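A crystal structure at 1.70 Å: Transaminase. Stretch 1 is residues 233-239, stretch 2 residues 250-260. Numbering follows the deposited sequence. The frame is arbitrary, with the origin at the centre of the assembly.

Stretch 1 (233-239) AVITEVS
Stretch 2 (250-260) EYIPQIRKMTK

Residues 233-236 belong to a β-strand that begins earlier in the chain, and the chain continues through Glu237 to Val238, where phi/psi turn to -71/-30°. In the second stretch, residues 251-260 are helical, in a helix that continues later in the chain, and run nearly antiparallel to the strand, with 167° between their N-to-C directions and 9.7 Å between the axes at closest approach. The register is consistent with this direction: the CA atoms of Val234 and Thr259 lie 7.5 Å apart, those of Val238 and Ile252 7.0 Å. Strand alternation sends the CA-to-CB bonds of Val234 and Thr236 toward the helix and those of Ala233 and Ile235 away.

No hydrogen bond joins the stretches; they meet through van der Waals packing that buries 272 Å², both sides summed. At one end Val234 (chi1 t) places CG2 3.8 Å from CG2 of Thr259 and 4.0 Å from CE of Met258. Met258 leaves its backbone sideways, but its t, t, p side chain brings the terminal methyl back to the valine. At the other end, CG1 of Val238 (chi1 m) packs 4.0 Å from CG1 of Ile252. Between them sits Thr236 (chi1 p), with CG2 4.3 Å from CG2 of Ile255 and OG1 4.2 Å from CD1 of Ile252. Both isoleucines are m, m. Tyr251 (chi1 t, chi2 85°) contributes a looser contact, its OH 4.5 Å from CG2 of Thr236; both hydroxyls are hydrogen-bonded elsewhere in the structure.

Hydrogen bonding instead organises the helix internally. Regular i to i-4 bonds include Ile255 N to Tyr251 O (2.8 Å) and Thr259 N to Ile255 O (2.9 Å). Thr259, also chi1 p, turns OG1 back along the helix, where it accepts a bond from NH2 of Arg256 at 2.9 Å, leaving its methyl to meet Val234.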

ATOM      1  N   ALA B 233      -8.534  15.214   4.711  1.00 22.39           N
ATOM      2  CA  ALA B 233      -8.779  15.645   6.085  1.00 23.06           C
ATOM      3  C   ALA B 233      -7.511  15.648   6.918  1.00 23.28           C
ATOM      4  O   ALA B 233      -6.544  14.919   6.638  1.00 24.25           O
ATOM      5  CB  ALA B 233      -9.840  14.740   6.743  1.00 22.67           C
ATOM      6  N   VAL B 234      -7.535  16.476   7.957  1.00 22.12           N
ATOM      7  CA  VAL B 234      -6.616  16.380   9.066  1.00 21.68           C
ATOM      8  C   VAL B 234      -7.468  15.880  10.229  1.00 21.82           C
ATOM      9  O   VAL B 234      -8.556  16.412  10.474  1.00 22.65           O
ATOM     10  CB  VAL B 234      -6.041  17.771   9.435  1.00 23.43           C
ATOM     11  CG1 VAL B 234      -5.128  17.639  10.646  1.00 22.81           C
ATOM     12  CG2 VAL B 234      -5.239  18.341   8.259  1.00 23.29           C
ATOM     13  N   ILE B 235      -6.992  14.851  10.915  1.00 20.39           N
ATOM     14  CA  ILE B 235      -7.658  14.359  12.128  1.00 21.87           C
ATOM     15  C   ILE B 235      -6.841  14.737  13.353  1.00 21.83           C
ATOM     16  O   ILE B 235      -5.630  14.592  13.347  1.00 22.67           O
ATOM     17  CB  ILE B 235      -7.926  12.832  12.060  1.00 20.67           C
ATOM     18  CG1 ILE B 235      -8.796  12.409  13.256  1.00 22.83           C
ATOM     19  CG2 ILE B 235      -6.623  12.002  11.917  1.00 22.09           C
ATOM     20  CD1 ILE B 235      -9.355  11.004  13.118  1.00 22.78           C
ATOM     21  N   THR B 236      -7.515  15.205  14.413  1.00 21.52           N
ATOM     22  CA  THR B 236      -6.845  15.673  15.618  1.00 22.72           C
ATOM     23  C   THR B 236      -7.542  15.137  16.869  1.00 23.45           C
ATOM     24  O   THR B 236      -8.634  14.576  16.783  1.00 24.01           O
ATOM     25  CB  THR B 236      -6.873  17.220  15.736  1.00 24.39           C
ATOM     26  OG1 THR B 236      -8.233  17.671  15.807  1.00 24.97           O
ATOM     27  CG2 THR B 236      -6.153  17.885  14.542  1.00 23.95           C
ATOM     28  N   GLU B 237      -6.891  15.312  18.021  1.00 24.48           N
ATOM     29  CA  GLU B 237      -7.533  15.229  19.343  1.00 26.62           C
ATOM     30  C   GLU B 237      -7.162  16.563  19.960  1.00 28.52           C
ATOM     31  O   GLU B 237      -5.995  16.973  19.861  1.00 27.92           O
ATOM     32  CB  GLU B 237      -6.889  14.160  20.229  1.00 29.44           C
ATOM     33  CG  GLU B 237      -6.816  12.738  19.709  1.00 31.04           C
ATOM     34  CD  GLU B 237      -5.981  11.866  20.635  1.00 31.25           C
ATOM     35  OE1 GLU B 237      -6.455  11.572  21.764  1.00 30.59           O
ATOM     36  OE2 GLU B 237      -4.836  11.517  20.269  1.00 29.09           O
ATOM     37  N   VAL B 238      -8.097  17.250  20.601  1.00 27.53           N
ATOM     38  CA  VAL B 238      -7.728  18.580  21.139  1.00 30.59           C
ATOM     39  C   VAL B 238      -6.789  18.423  22.323  1.00 31.93           C
ATOM     40  O   VAL B 238      -5.967  19.294  22.603  1.00 35.08           O
ATOM     41  CB  VAL B 238      -8.920  19.471  21.530  1.00 29.34           C
ATOM     42  CG1 VAL B 238      -9.819  19.753  20.336  1.00 32.00           C
ATOM     43  CG2 VAL B 238      -9.678  18.911  22.739  1.00 30.07           C
ATOM     44  N   SER B 239      -6.939  17.323  23.038  1.00 32.29           N
ATOM     45  CA  SER B 239      -5.993  16.955  24.059  1.00 35.11           C
ATOM     46  C   SER B 239      -5.683  15.510  23.764  1.00 38.09           C
ATOM     47  O   SER B 239      -6.596  14.672  23.756  1.00 39.75           O
ATOM     48  CB  SER B 239      -6.629  17.106  25.446  1.00 37.98           C
ATOM     49  OG  SER B 239      -5.751  16.671  26.462  1.00 39.68           O
ATOM     50  N   GLU B 250      -3.360  28.136  20.797  1.00 35.02           N
ATOM     51  CA  GLU B 250      -3.498  28.596  19.431  1.00 34.70           C
ATOM     52  C   GLU B 250      -3.539  27.496  18.368  1.00 31.36           C
ATOM     53  O   GLU B 250      -3.952  27.746  17.238  1.00 29.89           O
ATOM     54  CB  GLU B 250      -2.366  29.550  19.082  1.00 41.21           C
ATOM     55  CG  GLU B 250      -2.872  30.871  18.543  1.00 48.93           C
ATOM     56  CD  GLU B 250      -3.903  31.499  19.459  1.00 52.71           C
ATOM     57  OE1 GLU B 250      -3.563  31.761  20.627  1.00 60.15           O
ATOM     58  OE2 GLU B 250      -5.057  31.716  19.015  1.00 58.39           O
ATOM     59  N   TYR B 251      -3.067  26.314  18.725  1.00 30.78           N
ATOM     60  CA  TYR B 251      -2.968  25.206  17.754  1.00 29.48           C
ATOM     61  C   TYR B 251      -4.288  24.885  17.031  1.00 28.98           C
ATOM     62  O   TYR B 251      -4.337  24.880  15.789  1.00 28.23           O
ATOM     63  CB  TYR B 251      -2.372  23.958  18.427  1.00 29.69           C
ATOM     64  CG  TYR B 251      -2.265  22.801  17.460  1.00 28.43           C
ATOM     65  CD1 TYR B 251      -1.153  22.668  16.618  1.00 27.84           C
ATOM     66  CD2 TYR B 251      -3.309  21.872  17.350  1.00 29.25           C
ATOM     67  CE1 TYR B 251      -1.062  21.616  15.699  1.00 28.67           C
ATOM     68  CE2 TYR B 251      -3.231  20.813  16.446  1.00 28.62           C
ATOM     69  CZ  TYR B 251      -2.117  20.688  15.633  1.00 29.40           C
ATOM     70  OH  TYR B 251      -2.059  19.642  14.747  1.00 27.48           O
ATOM     71  N   ILE B 252      -5.352  24.625  17.795  1.00 27.27           N
ATOM     72  CA  ILE B 252      -6.635  24.238  17.204  1.00 27.51           C
ATOM     73  C   ILE B 252      -7.253  25.339  16.321  1.00 27.69           C
ATOM     74  O   ILE B 252      -7.643  25.075  15.188  1.00 27.62           O
ATOM     75  CB  ILE B 252      -7.629  23.673  18.274  1.00 27.14           C
ATOM     76  CG1 ILE B 252      -7.134  22.307  18.799  1.00 28.22           C
ATOM     77  CG2 ILE B 252      -9.045  23.564  17.701  1.00 28.87           C
ATOM     78  CD1 ILE B 252      -7.091  21.185  17.733  1.00 27.82           C
ATOM     79  N   PRO B 253      -7.317  26.591  16.816  1.00 28.48           N
ATOM     80  CA  PRO B 253      -7.769  27.623  15.891  1.00 29.69           C
ATOM     81  C   PRO B 253      -6.915  27.697  14.621  1.00 29.28           C
ATOM     82  O   PRO B 253      -7.453  27.923  13.528  1.00 28.09           O
ATOM     83  CB  PRO B 253      -7.669  28.925  16.732  1.00 29.19           C
ATOM     84  CG  PRO B 253      -7.835  28.456  18.137  1.00 31.12           C
ATOM     85  CD  PRO B 253      -7.165  27.101  18.193  1.00 31.11           C
ATOM     86  N   GLN B 254      -5.605  27.490  14.752  1.00 27.71           N
ATOM     87  CA  GLN B 254      -4.748  27.533  13.562  1.00 29.59           C
ATOM     88  C   GLN B 254      -4.982  26.359  12.606  1.00 28.34           C
ATOM     89  O   GLN B 254      -4.897  26.521  11.397  1.00 28.06           O
ATOM     90  CB  GLN B 254      -3.281  27.679  13.938  1.00 29.57           C
ATOM     91  CG  GLN B 254      -2.930  29.120  14.282  1.00 35.61           C
ATOM     92  CD  GLN B 254      -1.434  29.340  14.470  1.00 36.82           C
ATOM     93  OE1 GLN B 254      -0.602  28.581  13.979  1.00 36.33           O
ATOM     94  NE2 GLN B 254      -1.092  30.413  15.176  1.00 41.73           N
ATOM     95  N   ILE B 255      -5.289  25.188  13.152  1.00 28.67           N
ATOM     96  CA  ILE B 255      -5.636  24.042  12.306  1.00 28.33           C
ATOM     97  C   ILE B 255      -6.961  24.250  11.583  1.00 28.14           C
ATOM     98  O   ILE B 255      -7.089  23.900  10.405  1.00 26.95           O
ATOM     99  CB  ILE B 255      -5.633  22.716  13.110  1.00 29.11           C
ATOM    100  CG1 ILE B 255      -4.191  22.283  13.433  1.00 28.86           C
ATOM    101  CG2 ILE B 255      -6.421  21.615  12.381  1.00 32.10           C
ATOM    102  CD1 ILE B 255      -3.279  21.955  12.247  1.00 30.38           C
ATOM    103  N   ARG B 256      -7.941  24.836  12.272  1.00 26.04           N
ATOM    104  CA  ARG B 256      -9.226  25.097  11.650  1.00 26.32           C
ATOM    105  C   ARG B 256      -9.053  26.059  10.465  1.00 26.84           C
ATOM    106  O   ARG B 256      -9.587  25.833   9.383  1.00 27.16           O
ATOM    107  CB  ARG B 256     -10.232  25.644  12.680  1.00 24.16           C
ATOM    108  CG  ARG B 256     -11.512  26.192  12.066  1.00 25.94           C
ATOM    109  CD  ARG B 256     -12.481  25.126  11.558  1.00 27.52           C
ATOM    110  NE  ARG B 256     -12.024  24.458  10.329  1.00 27.43           N
ATOM    111  CZ  ARG B 256     -12.705  23.508   9.684  1.00 26.75           C
ATOM    112  NH1 ARG B 256     -13.893  23.097  10.111  1.00 25.02           N
ATOM    113  NH2 ARG B 256     -12.192  22.971   8.580  1.00 24.62           N
ATOM    114  N   LYS B 257      -8.302  27.131  10.710  1.00 29.08           N
ATOM    115  CA  LYS B 257      -7.986  28.124   9.686  1.00 28.72           C
ATOM    116  C   LYS B 257      -7.204  27.515   8.515  1.00 28.85           C
ATOM    117  O   LYS B 257      -7.577  27.713   7.366  1.00 27.02           O
ATOM    118  CB  LYS B 257      -7.213  29.290  10.323  1.00 31.48           C
ATOM    119  CG  LYS B 257      -6.834  30.401   9.353  1.00 35.90           C
ATOM    120  CD  LYS B 257      -6.504  31.681  10.126  1.00 40.74           C
ATOM    121  CE  LYS B 257      -5.869  32.743   9.232  1.00 46.03           C
ATOM    122  NZ  LYS B 257      -4.461  32.414   8.859  1.00 52.09           N
ATOM    123  N   MET B 258      -6.157  26.754   8.816  1.00 27.29           N
ATOM    124  CA  MET B 258      -5.317  26.123   7.781  1.00 28.09           C
ATOM    125  C   MET B 258      -6.116  25.143   6.907  1.00 28.64           C
ATOM    126  O   MET B 258      -6.014  25.168   5.676  1.00 28.67           O
ATOM    127  CB  MET B 258      -4.090  25.429   8.414  1.00 28.48           C
ATOM    128  CG  MET B 258      -3.220  24.624   7.427  1.00 30.89           C
ATOM    129  SD  MET B 258      -2.354  23.218   8.185  1.00 33.72           S
ATOM    130  CE  MET B 258      -3.656  21.975   8.295  1.00 32.55           C
ATOM    131  N   THR B 259      -6.940  24.299   7.534  1.00 26.72           N
ATOM    132  CA  THR B 259      -7.789  23.397   6.755  1.00 25.56           C
ATOM    133  C   THR B 259      -8.797  24.125   5.839  1.00 26.06           C
ATOM    134  O   THR B 259      -8.959  23.775   4.675  1.00 25.74           O
ATOM    135  CB  THR B 259      -8.495  22.342   7.654  1.00 26.76           C
ATOM    136  OG1 THR B 259      -9.257  22.992   8.690  1.00 26.94           O
ATOM    137  CG2 THR B 259      -7.469  21.406   8.286  1.00 26.43           C
ATOM    138  N   LYS B 260      -9.462  25.152   6.361  1.00 27.13           N
ATOM    139  CA  LYS B 260     -10.379  25.956   5.547  1.00 28.09           C
ATOM    140  C   LYS B 260      -9.633  26.575   4.353  1.00 27.45           C
ATOM    141  O   LYS B 260     -10.143  26.555   3.234  1.00 28.49           O
ATOM    142  CB  LYS B 260     -10.983  27.094   6.375  1.00 29.10           C
ATOM    143  CG  LYS B 260     -12.066  26.699   7.388  1.00 29.37           C
ATOM    144  CD  LYS B 260     -13.362  26.254   6.729  1.00 33.14           C
ATOM    145  CE  LYS B 260     -14.470  26.126   7.778  1.00 34.71           C
ATOM    146  NZ  LYS B 260     -15.732  25.635   7.161  1.00 35.53           N
TER